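Local coordinates for molybdenum ABC transporter, periplasmic molybdenum-binding protein (PDB 4RXL), which binds tungstate in this crystal and probably captures molybdate or tungstate in the periplasm for a ModABC-type ABC transporter, at residues 80-85 with 229-233; 157-161 with 178-182. One frame throughout, in Å; residues are numbered along the deposited sequence.

Interaction 1: 80-85 with 229-233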
ATOM      1  N   THR A  80       6.957   3.020 -13.071  1.00 25.68           N
ATOM      2  CA  THR A  80       7.021   2.859 -11.616  1.00 22.70           C
ATOM      3  C   THR A  80       7.188   4.228 -10.967  1.00 22.97           C
ATOM      4  O   THR A  80       8.019   5.047 -11.365  1.00 25.92           O
ATOM      5  CB  THR A  80       8.161   1.931 -11.180  1.00 30.43           C
ATOM      6  OG1 THR A  80       8.108   0.739 -11.960  1.00 32.80           O
ATOM      7  CG2 THR A  80       8.025   1.570  -9.726  1.00 30.15           C
ATOM      8  N   LEU A  81       6.365   4.466  -9.969  1.00 18.15           N
ATOM      9  CA  LEU A  81       6.267   5.753  -9.318  1.00 20.23           C
ATOM     10  C   LEU A  81       7.094   5.863  -8.011  1.00 22.25           C
ATOM     11  O   LEU A  81       7.644   6.913  -7.685  1.00 25.18           O
ATOM     12  CB  LEU A  81       4.798   5.984  -9.018  1.00 23.56           C
ATOM     13  CG  LEU A  81       4.387   7.350  -8.521  1.00 27.23           C
ATOM     14  CD1 LEU A  81       4.811   8.408  -9.519  1.00 32.74           C
ATOM     15  CD2 LEU A  81       2.894   7.335  -8.338  1.00 24.61           C
ATOM     16  N   ALA A  82       7.140   4.789  -7.236  1.00 18.95           N
ATOM     17  CA  ALA A  82       7.639   4.867  -5.872  1.00 17.20           C
ATOM     18  C   ALA A  82       7.882   3.465  -5.326  1.00 18.47           C
ATOM     19  O   ALA A  82       7.414   2.476  -5.889  1.00 17.63           O
ATOM     20  CB  ALA A  82       6.595   5.569  -5.014  1.00 21.02           C
ATOM     21  N   ALA A  83       8.577   3.401  -4.194  1.00 19.42           N
ATOM     22  CA  ALA A  83       8.767   2.154  -3.472  1.00 18.89           C
ATOM     23  C   ALA A  83       8.426   2.338  -2.008  1.00 18.07           C
ATOM     24  O   ALA A  83       8.186   3.453  -1.538  1.00 17.85           O
ATOM     25  CB  ALA A  83      10.199   1.669  -3.627  1.00 17.68           C
ATOM     26  N   ASN A  84       8.362   1.226  -1.285  1.00 16.13           N
ATOM     27  CA  ASN A  84       8.012   1.278   0.133  1.00 17.22           C
ATOM     28  C   ASN A  84       8.753   0.172   0.850  1.00 18.34           C
ATOM     29  O   ASN A  84       9.473  -0.606   0.228  1.00 17.98           O
ATOM     30  CB  ASN A  84       6.488   1.167   0.317  1.00 16.55           C
ATOM     31  CG  ASN A  84       5.939   2.045   1.436  1.00 14.96           C
ATOM     32  OD1 ASN A  84       6.617   2.321   2.442  1.00 16.49           O
ATOM     33  ND2 ASN A  84       4.676   2.424   1.305  1.00 13.06           N
ATOM     34  N   SER A  85       8.592   0.132   2.177  1.00 17.45           N
ATOM     35  CA  SER A  85       9.036  -0.988   2.970  1.00 17.69           C
ATOM     36  C   SER A  85       7.888  -1.413   3.856  1.00 15.02           C
ATOM     37  O   SER A  85       6.869  -0.720   3.994  1.00 14.69           O
ATOM     38  CB  SER A  85      10.285  -0.653   3.755  1.00 21.95           C
ATOM     39  OG  SER A  85      10.015   0.323   4.723  1.00 24.92           O
ATOM     40  N   PHE A 229       7.847   7.789   1.145  1.00 18.06           N
ATOM     41  CA  PHE A 229       8.075   6.820   0.091  1.00 18.56           C
ATOM     42  C   PHE A 229       9.539   6.829  -0.320  1.00 17.62           C
ATOM     43  O   PHE A 229      10.226   7.841  -0.207  1.00 21.23           O
ATOM     44  CB  PHE A 229       7.170   7.077  -1.112  1.00 19.77           C
ATOM     45  CG  PHE A 229       5.743   6.745  -0.836  1.00 15.94           C
ATOM     46  CD1 PHE A 229       4.924   7.703  -0.283  1.00 19.83           C
ATOM     47  CD2 PHE A 229       5.222   5.502  -1.097  1.00 15.47           C
ATOM     48  CE1 PHE A 229       3.608   7.421   0.017  1.00 19.51           C
ATOM     49  CE2 PHE A 229       3.918   5.214  -0.795  1.00 18.25           C
ATOM     50  CZ  PHE A 229       3.112   6.179  -0.237  1.00 19.39           C
ATOM     51  N   GLU A 230       9.979   5.706  -0.854  1.00 18.40           N
ATOM     52  CA  GLU A 230      11.330   5.557  -1.383  1.00 20.20           C
ATOM     53  C   GLU A 230      11.345   5.841  -2.866  1.00 18.58           C
ATOM     54  O   GLU A 230      10.364   5.579  -3.561  1.00 22.13           O
ATOM     55  CB  GLU A 230      11.857   4.131  -1.199  1.00 26.38           C
ATOM     56  CG  GLU A 230      12.045   3.629   0.219  1.00 28.16           C
ATOM     57  CD  GLU A 230      12.421   2.153   0.242  1.00 65.89           C
ATOM     58  OE1 GLU A 230      12.787   1.599  -0.824  1.00 59.75           O
ATOM     59  OE2 GLU A 230      12.345   1.539   1.324  1.00 40.10           O
ATOM     60  N   SER A 231      12.472   6.348  -3.350  1.00 26.65           N
ATOM     61  CA  SER A 231      12.691   6.513  -4.790  1.00 27.38           C
ATOM     62  C   SER A 231      12.893   5.185  -5.517  1.00 34.57           C
ATOM     63  O   SER A 231      13.200   4.151  -4.908  1.00 32.47           O
ATOM     64  CB  SER A 231      13.910   7.403  -5.033  1.00 35.34           C
ATOM     65  OG  SER A 231      13.911   7.872  -6.363  1.00 66.45           O
ATOM     66  N   VAL A 232      12.694   5.205  -6.825  1.00 31.31           N
ATOM     67  CA  VAL A 232      13.071   4.065  -7.656  1.00 30.07           C
ATOM     68  C   VAL A 232      14.060   4.533  -8.724  1.00 40.54           C
ATOM     69  O   VAL A 232      13.907   5.629  -9.275  1.00 42.34           O
ATOM     70  CB  VAL A 232      11.856   3.378  -8.276  1.00 28.66           C
ATOM     71  CG1 VAL A 232      10.958   2.803  -7.174  1.00 33.41           C
ATOM     72  CG2 VAL A 232      11.051   4.331  -9.151  1.00 41.14           C
ATOM     73  N   SER A 233      15.079   3.717  -8.991  1.00 55.46           N
ATOM     74  CA  SER A 233      16.223   4.150  -9.806  1.00 63.21           C
ATOM     75  C   SER A 233      15.949   4.083 -11.308  1.00 66.70           C
ATOM     76  O   SER A 233      14.948   3.517 -11.738  1.00 55.09           O
ATOM     77  CB  SER A 233      17.469   3.333  -9.452  1.00 59.08           C
ATOM     78  OG  SER A 233      17.330   1.986  -9.854  1.00104.57           O
TER
HETATM   79  O   HOH W   1      11.019   7.173  -7.770  1.00 40.02           O
HETATM   80  O   HOH W   2      11.098   2.518   3.340  1.00 23.60           O

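Interaction 2: 157-161 with 178-182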
ATOM      1  N   LEU A 157      -4.253  -0.820   9.488  1.00 18.08           N
ATOM      2  CA  LEU A 157      -3.750   0.239  10.358  1.00 18.68           C
ATOM      3  C   LEU A 157      -4.763   0.672  11.423  1.00 21.18           C
ATOM      4  O   LEU A 157      -4.416   0.752  12.603  1.00 23.88           O
ATOM      5  CB  LEU A 157      -3.334   1.444   9.508  1.00 16.55           C
ATOM      6  CG  LEU A 157      -2.824   2.685  10.245  1.00 18.17           C
ATOM      7  CD1 LEU A 157      -1.513   2.393  10.942  1.00 24.51           C
ATOM      8  CD2 LEU A 157      -2.664   3.820   9.265  1.00 20.04           C
ATOM      9  N   ALA A 158      -6.021   0.891  11.032  1.00 19.74           N
ATOM     10  CA  ALA A 158      -7.026   1.381  11.982  1.00 21.24           C
ATOM     11  C   ALA A 158      -7.304   0.402  13.122  1.00 24.16           C
ATOM     12  O   ALA A 158      -7.642   0.830  14.217  1.00 27.33           O
ATOM     13  CB  ALA A 158      -8.320   1.702  11.257  1.00 26.59           C
ATOM     14  N   LEU A 159      -7.208  -0.902  12.861  1.00 22.58           N
ATOM     15  CA  LEU A 159      -7.403  -1.918  13.919  1.00 24.68           C
ATOM     16  C   LEU A 159      -6.350  -1.778  15.020  1.00 24.59           C
ATOM     17  O   LEU A 159      -6.625  -1.944  16.204  1.00 28.78           O
ATOM     18  CB  LEU A 159      -7.333  -3.342  13.354  1.00 26.67           C
ATOM     19  CG  LEU A 159      -8.519  -3.856  12.551  1.00 28.27           C
ATOM     20  CD1 LEU A 159      -8.206  -5.234  11.987  1.00 24.31           C
ATOM     21  CD2 LEU A 159      -9.790  -3.865  13.409  1.00 30.73           C
ATOM     22  N   VAL A 160      -5.130  -1.472  14.583  1.00 22.99           N
ATOM     23  CA  VAL A 160      -4.016  -1.273  15.479  1.00 21.80           C
ATOM     24  C   VAL A 160      -4.195   0.056  16.223  1.00 25.04           C
ATOM     25  O   VAL A 160      -4.012   0.101  17.436  1.00 27.46           O
ATOM     26  CB  VAL A 160      -2.648  -1.357  14.750  1.00 22.95           C
ATOM     27  CG1 VAL A 160      -1.508  -1.366  15.763  1.00 25.64           C
ATOM     28  CG2 VAL A 160      -2.610  -2.624  13.901  1.00 23.64           C
ATOM     29  N   GLU A 161      -4.561   1.121  15.501  1.00 23.08           N
ATOM     30  CA  GLU A 161      -4.837   2.429  16.112  1.00 26.74           C
ATOM     31  C   GLU A 161      -5.892   2.336  17.205  1.00 26.34           C
ATOM     32  O   GLU A 161      -5.774   2.961  18.269  1.00 31.70           O
ATOM     33  CB  GLU A 161      -5.273   3.441  15.059  1.00 25.10           C
ATOM     34  CG  GLU A 161      -4.195   3.812  14.066  1.00 27.27           C
ATOM     35  CD  GLU A 161      -4.666   4.843  13.053  1.00 40.21           C
ATOM     36  OE1 GLU A 161      -5.868   4.830  12.687  1.00 55.85           O
ATOM     37  OE2 GLU A 161      -3.826   5.659  12.614  1.00 43.47           O
ATOM     38  N   SER A 178       0.774   8.069  11.307  1.00 31.56           N
ATOM     39  CA  SER A 178      -0.064   7.800  12.471  1.00 35.25           C
ATOM     40  C   SER A 178       0.718   7.992  13.774  1.00 39.27           C
ATOM     41  O   SER A 178       1.822   7.480  13.906  1.00 42.25           O
ATOM     42  CB  SER A 178      -0.600   6.363  12.389  1.00 38.06           C
ATOM     43  OG  SER A 178      -1.377   6.034  13.530  1.00 41.22           O
ATOM     44  N   ASP A 179       0.153   8.740  14.719  1.00 52.87           N
ATOM     45  CA  ASP A 179       0.741   8.867  16.065  1.00 56.16           C
ATOM     46  C   ASP A 179       0.179   7.814  17.028  1.00 48.76           C
ATOM     47  O   ASP A 179       0.754   7.552  18.088  1.00 43.23           O
ATOM     48  CB  ASP A 179       0.511  10.271  16.635  1.00 77.52           C
ATOM     49  CG  ASP A 179       1.340  11.331  15.929  1.00 91.66           C
ATOM     50  OD1 ASP A 179       1.668  11.147  14.738  1.00135.07           O
ATOM     51  OD2 ASP A 179       1.666  12.353  16.570  1.00118.99           O
ATOM     52  N   LYS A 180      -0.944   7.212  16.645  1.00 37.70           N
ATOM     53  CA  LYS A 180      -1.580   6.163  17.432  1.00 38.88           C
ATOM     54  C   LYS A 180      -0.832   4.816  17.372  1.00 27.33           C
ATOM     55  O   LYS A 180      -1.126   3.912  18.149  1.00 37.59           O
ATOM     56  CB  LYS A 180      -3.025   5.964  16.961  1.00 45.09           C
ATOM     57  CG  LYS A 180      -3.924   7.194  17.051  1.00 51.08           C
ATOM     58  CD  LYS A 180      -4.333   7.503  18.480  1.00 89.40           C
ATOM     59  CE  LYS A 180      -5.450   6.591  18.960  1.00 91.11           C
ATOM     60  NZ  LYS A 180      -5.689   6.781  20.416  1.00 68.13           N
ATOM     61  N   VAL A 181       0.109   4.662  16.435  1.00 32.12           N
ATOM     62  CA  VAL A 181       0.896   3.426  16.355  1.00 29.15           C
ATOM     63  C   VAL A 181       2.391   3.687  16.401  1.00 34.89           C
ATOM     64  O   VAL A 181       2.862   4.776  16.083  1.00 33.78           O
ATOM     65  CB  VAL A 181       0.577   2.595  15.088  1.00 28.97           C
ATOM     66  CG1 VAL A 181      -0.923   2.399  14.965  1.00 29.98           C
ATOM     67  CG2 VAL A 181       1.138   3.261  13.841  1.00 24.22           C
ATOM     68  N   THR A 182       3.117   2.651  16.800  1.00 31.67           N
ATOM     69  CA  THR A 182       4.564   2.673  16.859  1.00 29.89           C
ATOM     70  C   THR A 182       5.124   1.483  16.089  1.00 27.51           C
ATOM     71  O   THR A 182       4.565   0.385  16.128  1.00 30.44           O
ATOM     72  CB  THR A 182       5.028   2.609  18.326  1.00 34.57           C
ATOM     73  OG1 THR A 182       4.447   3.695  19.057  1.00 38.76           O
ATOM     74  CG2 THR A 182       6.554   2.677  18.431  1.00 37.26           C
TER

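Interaction 1: 80-85 with 229-233
Val-232 lies over strand residues Thr-80 to Ala-83: its CG1 sits 3.8 Å from Ala-83 CB and 4.1 Å from Thr-80 CG2. Toward Asn-84, the Phe-229 ring presents its edge to Ala-83 O, with CD2 3.6 Å from that oxygen and 4.2 Å from Ala-82 CB. Between these two side chains the backbones meet in a single antiparallel bridge. Ala-83 and Glu-230 form a hydrogen-bonded pair, Ala-83 N giving to Glu-230 O at 2.9 Å and Glu-230 N to Ala-83 O at 3.0 Å. The tail after helix 218-226 is thus laid along strand 78-91, whose Leu-81 and Ala-82 also bond by backbone to Tyr-197, and Asn-84 to Ile-195, of strand 195-201. Water 2 donates to Glu-230 OE2 at 2.6 Å and lies 2.8 Å from Ser-85 OG; water 1 accepts from Val-232 N at 2.8 Å and gives a weak bond to Leu-81 O at 3.4 Å.

The CA-to-CB bond of Asn-84 points away from the tail, yet its ND2 comes back to 3.6 Å from Phe-229 CE2 and is hydrogen-bonded to Thr-173 and Tyr-197. Its side chain is about 7 Å from the bound tungstate. The tail is pinned by backbone bonds that need no particular side chain, apolar contacts of Phe-229 with Ala-82 and Val-232 with Ala-83, and two waters, one joining the Ser-85 and Glu-230 side chains, the other the two backbones.

Interaction 2: 157-161 with 178-182
Leu-157, on the helix 153-161, whose first residue Val-153 lines the tungstate pocket, starts the contact: Leu-157 CD1 reaches 4.0 Å from Val-181 CG2 and 4.3 Å from Ser-178 CB. One turn on, Val-160 puts CG1 3.9 Å from CG1 of Val-181, so this valine, at the start of strand 181-186, packs against both helix residues. Leu-157 and Val-160 also touch Ile-89 of the neighbouring strand 78-91, which places the helix against the sheet. Glu-161 CG lies 3.7 Å from Val-181 CG1 and 3.8 Å from Lys-180 CB, and Glu-161 OE2 is 2.6 Å from Ser-178 OG, which donates the hydrogen bond. Ser-178 OG in turn accepts a weak bond from Lys-180 N at 3.4 Å. Lys-180 starts toward the helix but its end leads away, Lys-180 CE passing 3.7 Å from Glu-161 O. The contact therefore pairs a small apolar patch with a short, charge-assisted hydrogen bond at its partly exposed margin, anchoring the helix end to the turn entering the strand.

Overall arrangement
The two contacts lie about 23 Å apart between centres, with nearest atoms about 11 Å apart, and they do not touch. What they share is one mixed sheet: strand 78-91 carries the first segment of interaction 1 and pairs antiparallel with strand 181-186, which begins in interaction 2. Along the chain, 157-161 and 178-182 are nested inside the loop that interaction 1 closes between 80-85 and the C-terminal tail. In this two-lobed solute-binding fold, tungstate sits in the cleft; interaction 1 fastens the tail in one lobe, while interaction 2 packs a helix in the other. Strand 78-91, broken by a bulge or short loop, runs from one to the other, consistent with a segment that crosses between lobes.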